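Local structure of glucanase (Clostridium thermocellum, 5GXX) at residues G196-L201 / T225-R230; L201-T206 / W241-D246; D236-W241 / C248-M253. The protein probably hydrolyses internal beta-1,4-glucosidic bonds of cellulose, as a family 9 endoglucanase of the cellulosome. The protein carries 1 engineered substitution. One frame throughout, in Å; residues are numbered along the deposited sequence.

Following the chain from its N terminus, helix 198-212 opens the region and serves two of the three contacts. Contact 1 closes a loop made mostly of helix, returning residues 225-230, just past helix 215-224, to the helix start at the calcium site. Contact 2 reaches further along, joining 201-206 to 241-246; because 201-206, sharing L201 with contact 1, lies inside that loop and 241-246 beyond it, contacts 1 and 2 cross. Contact 3 closes a short loop from 236-241 to the start of helix 249-260; it follows contact 1 in series and crosses contact 2, with which it shares W241. Together they tie the largely irregular chain 225-248 to helices 198-212 and 249-260 of the catalytic domain.

Contact 1: residues G196-L201 / T225-R230; sequences GFWDEL and TPKLNR. Engineered in segment 225-230: T225 (natural residue Ile). With CA (calcium ion), chain C.
The indole of W198 has a neighbour on each side: K227 CB lies over one face, toward the rim and above the five-membered ring, while F197 CE1 of its own segment sits over the centre of the other. Within 225-230, the guanidinium of R230 grips L228 O side-on and in its plane with NE and NH2, the latter at 2.8 Å; the O of engineered T225 also lies at its edge, weakly bonded, so the side chain closes back over its own segment. The K227 contact is CH-pi, CB being 3.6 Å from the five-membered ring centroid and 11° off the normal. Bends at chi2 and chi3 bring the lysine back over the indole, CE 3.7 Å from W198 CZ2. A lysine suits this exposed place because its methylenes can pack on the ring. L228 CD2 comes within 3.8 Å of D199 CA, an apolar branch against the first helical turn. The calcium site straddles the helix start: G196 O from the preceding loop, then D199 and E200, each through both oxygens. Glycine fits 196, where a CB would jam against the preceding carbonyl. The contact joins the start of helix 198-212 to the exit of helix 215-224, whose Y224 also touches W198.

Contact 2: residues L201-T206 / W241-D246; sequences LLWAST and WAHCWD. With CA (calcium ion), chain C.
W203 and H243 meet as a T-shaped pair, the imidazole edge directed at the face of the six-membered indole ring. Their centroids are 5.0 Å apart and the planes stand at 67°. H243 CE1 makes the closest approach, 3.7 Å from W203 CZ3, and NE2 lies 3.8 Å from W203 CH2. Both side chains extend away from their own backbone nitrogens (chi1 177° for W203, -169° for H243), which lets two rings bridge backbones whose nearest CA atoms are 11.0 Å apart. Tryptophan suits the place through its reach, and histidine by offering an aromatic edge along with a polar nitrogen. In the (alpha/alpha)6 barrel characteristic of family 9 catalytic domains, this pair joins helix 198-212 to the loop leading into helix 249-260. Each ring is positioned from outside: W203 NE1 bonds to Q147, and H243 ND1 to the backbone N of G251. Along the helix, S205 OG and T206 OG1 turn back to the carbonyls of L201 and L202, adding to the backbone bonds there. At the far end of 241-246, D246 O binds calcium at 2.3 Å. The carboxylate of D246 has a second-shell role, its OD1 accepting a hydrogen bond of 2.9 Å from the metal-bound water.

Contact 3: residues D236-W241 / C248-M253; sequences DIEYQW and CHYGAM
H249 NE2 donates to the carbonyl O of E238 at 2.8 Å, a nearly straight bond (163°) that lies in the imidazole plane. It fastens an irregular loop to the first turn of helix 249-260, with C248 at the N-cap, in the (alpha/alpha)6 barrel typical of family 9. The histidine reaches the loop because its CG stands between the backbone N and the carbonyl carbon (chi1 81°); its other nitrogen, ND1, bonds to D247, so opposite sides of the ring are engaged and its rotation is fixed. Histidine suits this place, having two nitrogens to link a loop carbonyl to a carboxylate. I237 packs beside it in two ways. Its CG2 branch slides past the imidazole, 3.6 Å from H249 NE2, whereas CD1 meets M253 CE tip to tip at 3.8 Å. The methionine, bent at both chi2 and chi3, folds its flexible thioether round to make that meeting, and a branched isoleucine can serve both neighbours at once. The Y250 ring has H249 CE1 over one face and W241 O over the other, while Y239 CA lies in plane at the edge. Tyrosine fits because its flat ring slips between the histidine and that carbonyl while its OH reaches the loop. The extended E238 side chain crosses the phenol end, their planes 71° apart, with its CG 3.7 Å from Y250 OH. Beyond Q240, the centre of an inverse gamma turn, the loop passes the tip of the tyrosine, and W241 CB rests 3.3 Å from Y250 OH.

Contact 1: residues G196-L201 / T225-R230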
loop_
_atom_site.group_PDB
_atom_site.type_symbol
_atom_site.label_atom_id
_atom_site.label_comp_id
_atom_site.label_asym_id
_atom_site.label_seq_id
_atom_site.Cartn_x
_atom_site.Cartn_y
_atom_site.Cartn_z
ATOM N N GLY A 196 -1.803 -25.846 -41.424
ATOM C CA GLY A 196 -2.795 -26.909 -41.410
ATOM C C GLY A 196 -2.181 -28.218 -40.952
ATOM O O GLY A 196 -1.051 -28.258 -40.444
ATOM N N PHE A 197 -2.928 -29.296 -41.163
ATOM C CA PHE A 197 -2.576 -30.589 -40.588
ATOM C C PHE A 197 -2.168 -31.653 -41.617
ATOM O O PHE A 197 -1.723 -32.734 -41.232
ATOM C CB PHE A 197 -3.726 -31.087 -39.696
ATOM C CG PHE A 197 -4.985 -31.384 -40.471
ATOM C CD1 PHE A 197 -5.018 -32.481 -41.321
ATOM C CD2 PHE A 197 -6.086 -30.536 -40.424
ATOM C CE1 PHE A 197 -6.140 -32.776 -42.077
ATOM C CE2 PHE A 197 -7.222 -30.813 -41.200
ATOM C CZ PHE A 197 -7.239 -31.926 -42.034
ATOM N N TRP A 198 -2.298 -31.363 -42.911
ATOM C CA TRP A 198 -1.906 -32.347 -43.919
ATOM C C TRP A 198 -0.414 -32.694 -43.873
ATOM O O TRP A 198 -0.033 -33.850 -44.088
ATOM C CB TRP A 198 -2.339 -31.926 -45.330
ATOM C CG TRP A 198 -3.832 -31.792 -45.488
ATOM C CD1 TRP A 198 -4.531 -30.636 -45.684
ATOM C CD2 TRP A 198 -4.804 -32.846 -45.454
ATOM N NE1 TRP A 198 -5.880 -30.903 -45.783
ATOM C CE2 TRP A 198 -6.073 -32.252 -45.639
ATOM C CE3 TRP A 198 -4.725 -34.235 -45.279
ATOM C CZ2 TRP A 198 -7.255 -33.003 -45.667
ATOM C CZ3 TRP A 198 -5.909 -34.984 -45.315
ATOM C CH2 TRP A 198 -7.149 -34.360 -45.500
ATOM N N ASP A 199 0.437 -31.704 -43.614
ATOM C CA ASP A 199 1.862 -31.987 -43.491
ATOM C C ASP A 199 2.211 -32.912 -42.319
ATOM O O ASP A 199 3.073 -33.775 -42.468
ATOM C CB ASP A 199 2.667 -30.679 -43.386
ATOM C CG ASP A 199 2.133 -29.750 -42.300
ATOM O OD1 ASP A 199 1.096 -29.090 -42.533
ATOM O OD2 ASP A 199 2.749 -29.670 -41.214
ATOM N N GLU A 200 1.550 -32.764 -41.173
ATOM C CA GLU A 200 1.779 -33.688 -40.061
ATOM C C GLU A 200 1.341 -35.109 -40.415
ATOM O O GLU A 200 1.987 -36.084 -40.030
ATOM C CB GLU A 200 1.054 -33.257 -38.779
ATOM C CG GLU A 200 1.620 -32.038 -38.056
ATOM C CD GLU A 200 1.270 -30.726 -38.714
ATOM O OE1 GLU A 200 0.437 -30.735 -39.653
ATOM O OE2 GLU A 200 1.817 -29.678 -38.291
ATOM N N LEU A 201 0.224 -35.235 -41.125
ATOM C CA LEU A 201 -0.195 -36.586 -41.519
ATOM C C LEU A 201 0.806 -37.225 -42.471
ATOM O O LEU A 201 1.086 -38.416 -42.352
ATOM C CB LEU A 201 -1.613 -36.622 -42.110
ATOM C CG LEU A 201 -2.737 -36.180 -41.178
ATOM C CD1 LEU A 201 -4.049 -36.211 -41.993
ATOM C CD2 LEU A 201 -2.829 -37.096 -39.957
ATOM N N THR A 225 -0.002 -35.636 -50.472
ATOM C CA THR A 225 0.782 -34.606 -51.160
ATOM C C THR A 225 -0.040 -33.571 -51.932
ATOM O O THR A 225 0.275 -32.388 -51.872
ATOM C CB THR A 225 1.951 -35.162 -52.012
ATOM O OG1 THR A 225 1.458 -36.061 -53.013
ATOM C CG2 THR A 225 2.948 -35.895 -51.133
ATOM N N PRO A 226 -1.132 -33.980 -52.609
ATOM C CA PRO A 226 -1.970 -32.990 -53.293
ATOM C C PRO A 226 -2.735 -32.038 -52.375
ATOM O O PRO A 226 -3.231 -31.014 -52.844
ATOM C CB PRO A 226 -2.959 -33.857 -54.081
ATOM C CG PRO A 226 -2.227 -35.136 -54.269
ATOM C CD PRO A 226 -1.565 -35.346 -52.954
ATOM N N LYS A 227 -2.812 -32.364 -51.088
ATOM C CA LYS A 227 -3.459 -31.532 -50.069
ATOM C C LYS A 227 -2.520 -30.510 -49.414
ATOM O O LYS A 227 -2.947 -29.610 -48.677
ATOM C CB LYS A 227 -4.077 -32.428 -48.989
ATOM C CG LYS A 227 -5.004 -33.521 -49.544
ATOM C CD LYS A 227 -6.229 -32.936 -50.246
ATOM C CE LYS A 227 -7.156 -32.186 -49.293
ATOM N NZ LYS A 227 -8.383 -31.708 -49.995
ATOM N N LEU A 228 -1.227 -30.638 -49.692
ATOM C CA LEU A 228 -0.268 -29.699 -49.120
ATOM C C LEU A 228 -0.468 -28.330 -49.751
ATOM O O LEU A 228 -0.943 -28.223 -50.885
ATOM C CB LEU A 228 1.168 -30.166 -49.364
ATOM C CG LEU A 228 1.561 -31.499 -48.726
ATOM C CD1 LEU A 228 2.904 -31.949 -49.272
ATOM C CD2 LEU A 228 1.576 -31.430 -47.211
ATOM N N ASN A 229 -0.102 -27.290 -49.007
ATOM C CA ASN A 229 -0.176 -25.925 -49.511
ATOM C C ASN A 229 0.720 -25.721 -50.737
ATOM O O ASN A 229 1.740 -26.392 -50.895
ATOM C CB ASN A 229 0.140 -24.917 -48.403
ATOM C CG ASN A 229 -0.718 -25.121 -47.168
ATOM O OD1 ASN A 229 -0.207 -25.175 -46.048
ATOM N ND2 ASN A 229 -2.024 -25.291 -47.373
ATOM N N ARG A 230 0.258 -24.867 -51.643
ATOM C CA ARG A 230 0.965 -24.516 -52.864
ATOM C C ARG A 230 1.883 -23.334 -52.560
ATOM O O ARG A 230 1.654 -22.610 -51.590
ATOM C CB ARG A 230 -0.034 -24.101 -53.948
ATOM C CG ARG A 230 -0.942 -25.205 -54.456
ATOM C CD ARG A 230 -0.122 -26.397 -54.891
ATOM N NE ARG A 230 -0.195 -27.458 -53.895
ATOM C CZ ARG A 230 0.080 -28.736 -54.131
ATOM N NH1 ARG A 230 0.467 -29.106 -55.338
ATOM N NH2 ARG A 230 -0.036 -29.643 -53.166
HETATM CA CA CA C . 1.238 -28.307 -40.078
HETATM O O HOH W 1 0.443 -26.862 -38.524
#

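Contact 2: residues L201-T206 / W241-D246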
loop_
_atom_site.group_PDB
_atom_site.type_symbol
_atom_site.label_atom_id
_atom_site.label_comp_id
_atom_site.label_asym_id
_atom_site.label_seq_id
_atom_site.Cartn_x
_atom_site.Cartn_y
_atom_site.Cartn_z
ATOM N N LEU A 201 0.224 -35.235 -41.125
ATOM C CA LEU A 201 -0.195 -36.586 -41.519
ATOM C C LEU A 201 0.806 -37.225 -42.471
ATOM O O LEU A 201 1.086 -38.416 -42.352
ATOM C CB LEU A 201 -1.613 -36.622 -42.110
ATOM C CG LEU A 201 -2.737 -36.180 -41.178
ATOM C CD1 LEU A 201 -4.049 -36.211 -41.993
ATOM C CD2 LEU A 201 -2.829 -37.096 -39.957
ATOM N N LEU A 202 1.311 -36.439 -43.419
ATOM C CA LEU A 202 2.406 -36.878 -44.284
ATOM C C LEU A 202 3.636 -37.345 -43.512
ATOM O O LEU A 202 4.169 -38.426 -43.768
ATOM C CB LEU A 202 2.836 -35.731 -45.213
ATOM C CG LEU A 202 4.037 -36.010 -46.125
ATOM C CD1 LEU A 202 3.791 -37.199 -47.049
ATOM C CD2 LEU A 202 4.335 -34.745 -46.920
ATOM N N TRP A 203 4.103 -36.499 -42.601
ATOM C CA TRP A 203 5.290 -36.748 -41.785
ATOM C C TRP A 203 5.099 -37.999 -40.941
ATOM O O TRP A 203 5.952 -38.882 -40.932
ATOM C CB TRP A 203 5.513 -35.501 -40.923
ATOM C CG TRP A 203 6.605 -35.417 -39.896
ATOM C CD1 TRP A 203 6.415 -35.196 -38.572
ATOM C CD2 TRP A 203 8.032 -35.413 -40.100
ATOM N NE1 TRP A 203 7.620 -35.080 -37.912
ATOM C CE2 TRP A 203 8.630 -35.201 -38.832
ATOM C CE3 TRP A 203 8.857 -35.551 -41.220
ATOM C CZ2 TRP A 203 10.015 -35.152 -38.653
ATOM C CZ3 TRP A 203 10.231 -35.514 -41.030
ATOM C CH2 TRP A 203 10.793 -35.307 -39.765
ATOM N N ALA A 204 3.951 -38.110 -40.281
ATOM C CA ALA A 204 3.717 -39.262 -39.425
ATOM C C ALA A 204 3.584 -40.565 -40.221
ATOM O O ALA A 204 4.201 -41.572 -39.855
ATOM C CB ALA A 204 2.484 -39.021 -38.567
ATOM N N SER A 205 2.799 -40.553 -41.301
ATOM C CA SER A 205 2.641 -41.752 -42.129
ATOM C C SER A 205 3.971 -42.188 -42.753
ATOM O O SER A 205 4.238 -43.387 -42.860
ATOM C CB SER A 205 1.530 -41.602 -43.187
ATOM O OG SER A 205 1.751 -40.502 -44.059
ATOM N N THR A 206 4.812 -41.225 -43.139
ATOM C CA THR A 206 6.117 -41.530 -43.721
ATOM C C THR A 206 6.989 -42.252 -42.701
ATOM O O THR A 206 7.583 -43.282 -43.013
ATOM C CB THR A 206 6.812 -40.244 -44.236
ATOM O OG1 THR A 206 6.015 -39.696 -45.289
ATOM C CG2 THR A 206 8.223 -40.523 -44.745
ATOM N N TRP A 241 10.103 -21.893 -47.348
ATOM C CA TRP A 241 10.078 -21.789 -45.901
ATOM C C TRP A 241 11.023 -22.875 -45.377
ATOM O O TRP A 241 11.714 -23.513 -46.173
ATOM C CB TRP A 241 8.634 -21.888 -45.365
ATOM C CG TRP A 241 8.476 -21.300 -43.983
ATOM C CD1 TRP A 241 8.240 -21.983 -42.825
ATOM C CD2 TRP A 241 8.522 -19.910 -43.624
ATOM N NE1 TRP A 241 8.143 -21.114 -41.766
ATOM C CE2 TRP A 241 8.342 -19.837 -42.223
ATOM C CE3 TRP A 241 8.702 -18.720 -44.344
ATOM C CZ2 TRP A 241 8.310 -18.620 -41.531
ATOM C CZ3 TRP A 241 8.708 -17.505 -43.642
ATOM C CH2 TRP A 241 8.517 -17.472 -42.249
ATOM N N ALA A 242 11.063 -23.063 -44.062
ATOM C CA ALA A 242 11.863 -24.090 -43.407
ATOM C C ALA A 242 11.003 -25.206 -42.832
ATOM O O ALA A 242 9.914 -24.966 -42.313
ATOM C CB ALA A 242 12.685 -23.504 -42.264
ATOM N N HIS A 243 11.557 -26.414 -42.868
ATOM C CA HIS A 243 11.159 -27.479 -41.961
ATOM C C HIS A 243 11.170 -26.924 -40.541
ATOM O O HIS A 243 12.166 -26.352 -40.113
ATOM C CB HIS A 243 12.201 -28.582 -42.078
ATOM C CG HIS A 243 11.816 -29.863 -41.413
ATOM N ND1 HIS A 243 11.050 -30.818 -42.050
ATOM C CD2 HIS A 243 12.084 -30.349 -40.178
ATOM C CE1 HIS A 243 10.866 -31.837 -41.226
ATOM N NE2 HIS A 243 11.489 -31.585 -40.087
ATOM N N CYS A 244 10.066 -27.102 -39.818
ATOM C CA CYS A 244 9.967 -26.591 -38.456
ATOM C C CYS A 244 8.789 -27.212 -37.714
ATOM O O CYS A 244 8.035 -28.018 -38.278
ATOM C CB CYS A 244 9.788 -25.070 -38.502
ATOM S SG CYS A 244 8.221 -24.518 -39.273
ATOM N N TRP A 245 8.623 -26.803 -36.461
ATOM C CA TRP A 245 7.552 -27.331 -35.601
ATOM C C TRP A 245 6.162 -27.301 -36.232
ATOM O O TRP A 245 5.332 -28.135 -35.881
ATOM C CB TRP A 245 7.510 -26.626 -34.240
ATOM C CG TRP A 245 7.245 -25.146 -34.381
ATOM C CD1 TRP A 245 8.173 -24.145 -34.524
ATOM C CD2 TRP A 245 5.964 -24.511 -34.469
ATOM N NE1 TRP A 245 7.552 -22.932 -34.694
ATOM C CE2 TRP A 245 6.194 -23.128 -34.646
ATOM C CE3 TRP A 245 4.644 -24.970 -34.400
ATOM C CZ2 TRP A 245 5.153 -22.199 -34.765
ATOM C CZ3 TRP A 245 3.610 -24.048 -34.510
ATOM C CH2 TRP A 245 3.871 -22.683 -34.698
ATOM N N ASP A 246 5.894 -26.319 -37.087
ATOM C CA ASP A 246 4.574 -26.157 -37.692
ATOM C C ASP A 246 4.347 -26.976 -38.968
ATOM O O ASP A 246 3.212 -27.257 -39.379
ATOM C CB ASP A 246 4.345 -24.682 -38.015
ATOM C CG ASP A 246 2.960 -24.429 -38.560
ATOM O OD1 ASP A 246 2.002 -24.532 -37.777
ATOM O OD2 ASP A 246 2.831 -24.167 -39.774
HETATM CA CA CA C . 1.238 -28.307 -40.078
HETATM O O HOH W 1 0.443 -26.862 -38.524
#

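Contact 3: residues D236-W241 / C248-M253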
loop_
_atom_site.group_PDB
_atom_site.type_symbol
_atom_site.label_atom_id
_atom_site.label_comp_id
_atom_site.label_asym_id
_atom_site.label_seq_id
_atom_site.Cartn_x
_atom_site.Cartn_y
_atom_site.Cartn_z
ATOM N N ASP A 236 3.125 -25.691 -57.698
ATOM C CA ASP A 236 4.181 -26.328 -56.921
ATOM C C ASP A 236 3.790 -26.405 -55.446
ATOM O O ASP A 236 3.156 -25.490 -54.916
ATOM C CB ASP A 236 5.477 -25.523 -57.017
ATOM C CG ASP A 236 6.084 -25.509 -58.412
ATOM O OD1 ASP A 236 5.932 -26.486 -59.176
ATOM O OD2 ASP A 236 6.770 -24.513 -58.723
ATOM N N ILE A 237 4.204 -27.488 -54.792
ATOM C CA ILE A 237 4.072 -27.628 -53.343
ATOM C C ILE A 237 4.937 -26.537 -52.717
ATOM O O ILE A 237 6.022 -26.238 -53.225
ATOM C CB ILE A 237 4.481 -29.046 -52.884
ATOM C CG1 ILE A 237 3.452 -30.068 -53.405
ATOM C CG2 ILE A 237 4.584 -29.131 -51.360
ATOM C CD1 ILE A 237 3.961 -31.484 -53.481
ATOM N N GLU A 238 4.450 -25.924 -51.642
ATOM C CA GLU A 238 5.175 -24.839 -50.984
ATOM C C GLU A 238 6.618 -25.244 -50.662
ATOM O O GLU A 238 6.857 -26.314 -50.100
ATOM C CB GLU A 238 4.428 -24.365 -49.732
ATOM C CG GLU A 238 5.213 -23.305 -48.944
ATOM C CD GLU A 238 4.436 -22.716 -47.780
ATOM O OE1 GLU A 238 3.451 -23.353 -47.330
ATOM O OE2 GLU A 238 4.837 -21.627 -47.297
ATOM N N TYR A 239 7.578 -24.397 -51.043
ATOM C CA TYR A 239 8.985 -24.687 -50.758
ATOM C C TYR A 239 9.792 -23.557 -50.113
ATOM O O TYR A 239 10.901 -23.814 -49.641
ATOM C CB TYR A 239 9.716 -25.155 -52.020
ATOM C CG TYR A 239 9.824 -24.122 -53.114
ATOM C CD1 TYR A 239 8.750 -23.885 -53.977
ATOM C CD2 TYR A 239 10.985 -23.377 -53.289
ATOM C CE1 TYR A 239 8.840 -22.915 -54.966
ATOM C CE2 TYR A 239 11.089 -22.412 -54.274
ATOM C CZ TYR A 239 10.010 -22.202 -55.125
ATOM O OH TYR A 239 10.099 -21.247 -56.110
ATOM N N GLN A 240 9.235 -22.345 -50.092
ATOM C CA GLN A 240 9.937 -21.137 -49.638
ATOM C C GLN A 240 9.720 -20.896 -48.138
ATOM O O GLN A 240 9.182 -19.864 -47.714
ATOM C CB GLN A 240 9.504 -19.931 -50.472
ATOM C CG GLN A 240 9.787 -20.065 -51.956
ATOM C CD GLN A 240 9.445 -18.813 -52.733
ATOM O OE1 GLN A 240 9.103 -17.770 -52.166
ATOM N NE2 GLN A 240 9.536 -18.915 -54.053
ATOM N N TRP A 241 10.103 -21.893 -47.348
ATOM C CA TRP A 241 10.078 -21.789 -45.901
ATOM C C TRP A 241 11.023 -22.875 -45.377
ATOM O O TRP A 241 11.714 -23.513 -46.173
ATOM C CB TRP A 241 8.634 -21.888 -45.365
ATOM C CG TRP A 241 8.476 -21.300 -43.983
ATOM C CD1 TRP A 241 8.240 -21.983 -42.825
ATOM C CD2 TRP A 241 8.522 -19.910 -43.624
ATOM N NE1 TRP A 241 8.143 -21.114 -41.766
ATOM C CE2 TRP A 241 8.342 -19.837 -42.223
ATOM C CE3 TRP A 241 8.702 -18.720 -44.344
ATOM C CZ2 TRP A 241 8.310 -18.620 -41.531
ATOM C CZ3 TRP A 241 8.708 -17.505 -43.642
ATOM C CH2 TRP A 241 8.517 -17.472 -42.249
ATOM N N CYS A 248 6.494 -29.983 -41.294
ATOM C CA CYS A 248 7.528 -30.965 -41.573
ATOM C C CYS A 248 7.425 -31.571 -42.969
ATOM O O CYS A 248 8.084 -32.572 -43.250
ATOM C CB CYS A 248 7.491 -32.069 -40.508
ATOM S SG CYS A 248 8.115 -31.585 -38.891
ATOM N N HIS A 249 6.629 -30.999 -43.874
ATOM C CA HIS A 249 6.525 -31.596 -45.211
ATOM C C HIS A 249 7.839 -31.588 -45.969
ATOM O O HIS A 249 8.095 -32.494 -46.754
ATOM C CB HIS A 249 5.369 -31.097 -46.104
ATOM C CG HIS A 249 5.621 -29.795 -46.804
ATOM N ND1 HIS A 249 5.317 -28.585 -46.222
ATOM C CD2 HIS A 249 6.049 -29.512 -48.060
ATOM C CE1 HIS A 249 5.580 -27.610 -47.078
ATOM N NE2 HIS A 249 6.049 -28.144 -48.194
ATOM N N TYR A 250 8.657 -30.571 -45.705
ATOM C CA TYR A 250 9.961 -30.410 -46.355
ATOM C C TYR A 250 10.807 -31.662 -46.142
ATOM O O TYR A 250 11.288 -32.279 -47.095
ATOM C CB TYR A 250 10.693 -29.157 -45.827
ATOM C CG TYR A 250 9.785 -27.942 -45.886
ATOM C CD1 TYR A 250 9.654 -27.218 -47.066
ATOM C CD2 TYR A 250 9.019 -27.555 -44.782
ATOM C CE1 TYR A 250 8.797 -26.127 -47.147
ATOM C CE2 TYR A 250 8.150 -26.470 -44.864
ATOM C CZ TYR A 250 8.039 -25.773 -46.046
ATOM O OH TYR A 250 7.172 -24.711 -46.153
ATOM N N GLY A 251 10.983 -32.044 -44.881
ATOM C CA GLY A 251 11.761 -33.224 -44.519
ATOM C C GLY A 251 11.083 -34.497 -44.984
ATOM O O GLY A 251 11.767 -35.442 -45.387
ATOM N N ALA A 252 9.748 -34.532 -44.933
ATOM C CA ALA A 252 9.030 -35.713 -45.406
ATOM C C ALA A 252 9.274 -35.984 -46.891
ATOM O O ALA A 252 9.413 -37.138 -47.281
ATOM C CB ALA A 252 7.548 -35.602 -45.093
ATOM N N MET A 253 9.339 -34.937 -47.713
ATOM C CA MET A 253 9.607 -35.076 -49.143
ATOM C C MET A 253 11.007 -35.656 -49.386
ATOM O O MET A 253 11.210 -36.502 -50.270
ATOM C CB MET A 253 9.426 -33.740 -49.876
ATOM C CG MET A 253 7.992 -33.162 -49.854
ATOM S SD MET A 253 6.728 -34.165 -50.700
ATOM C CE MET A 253 6.939 -33.594 -52.383
#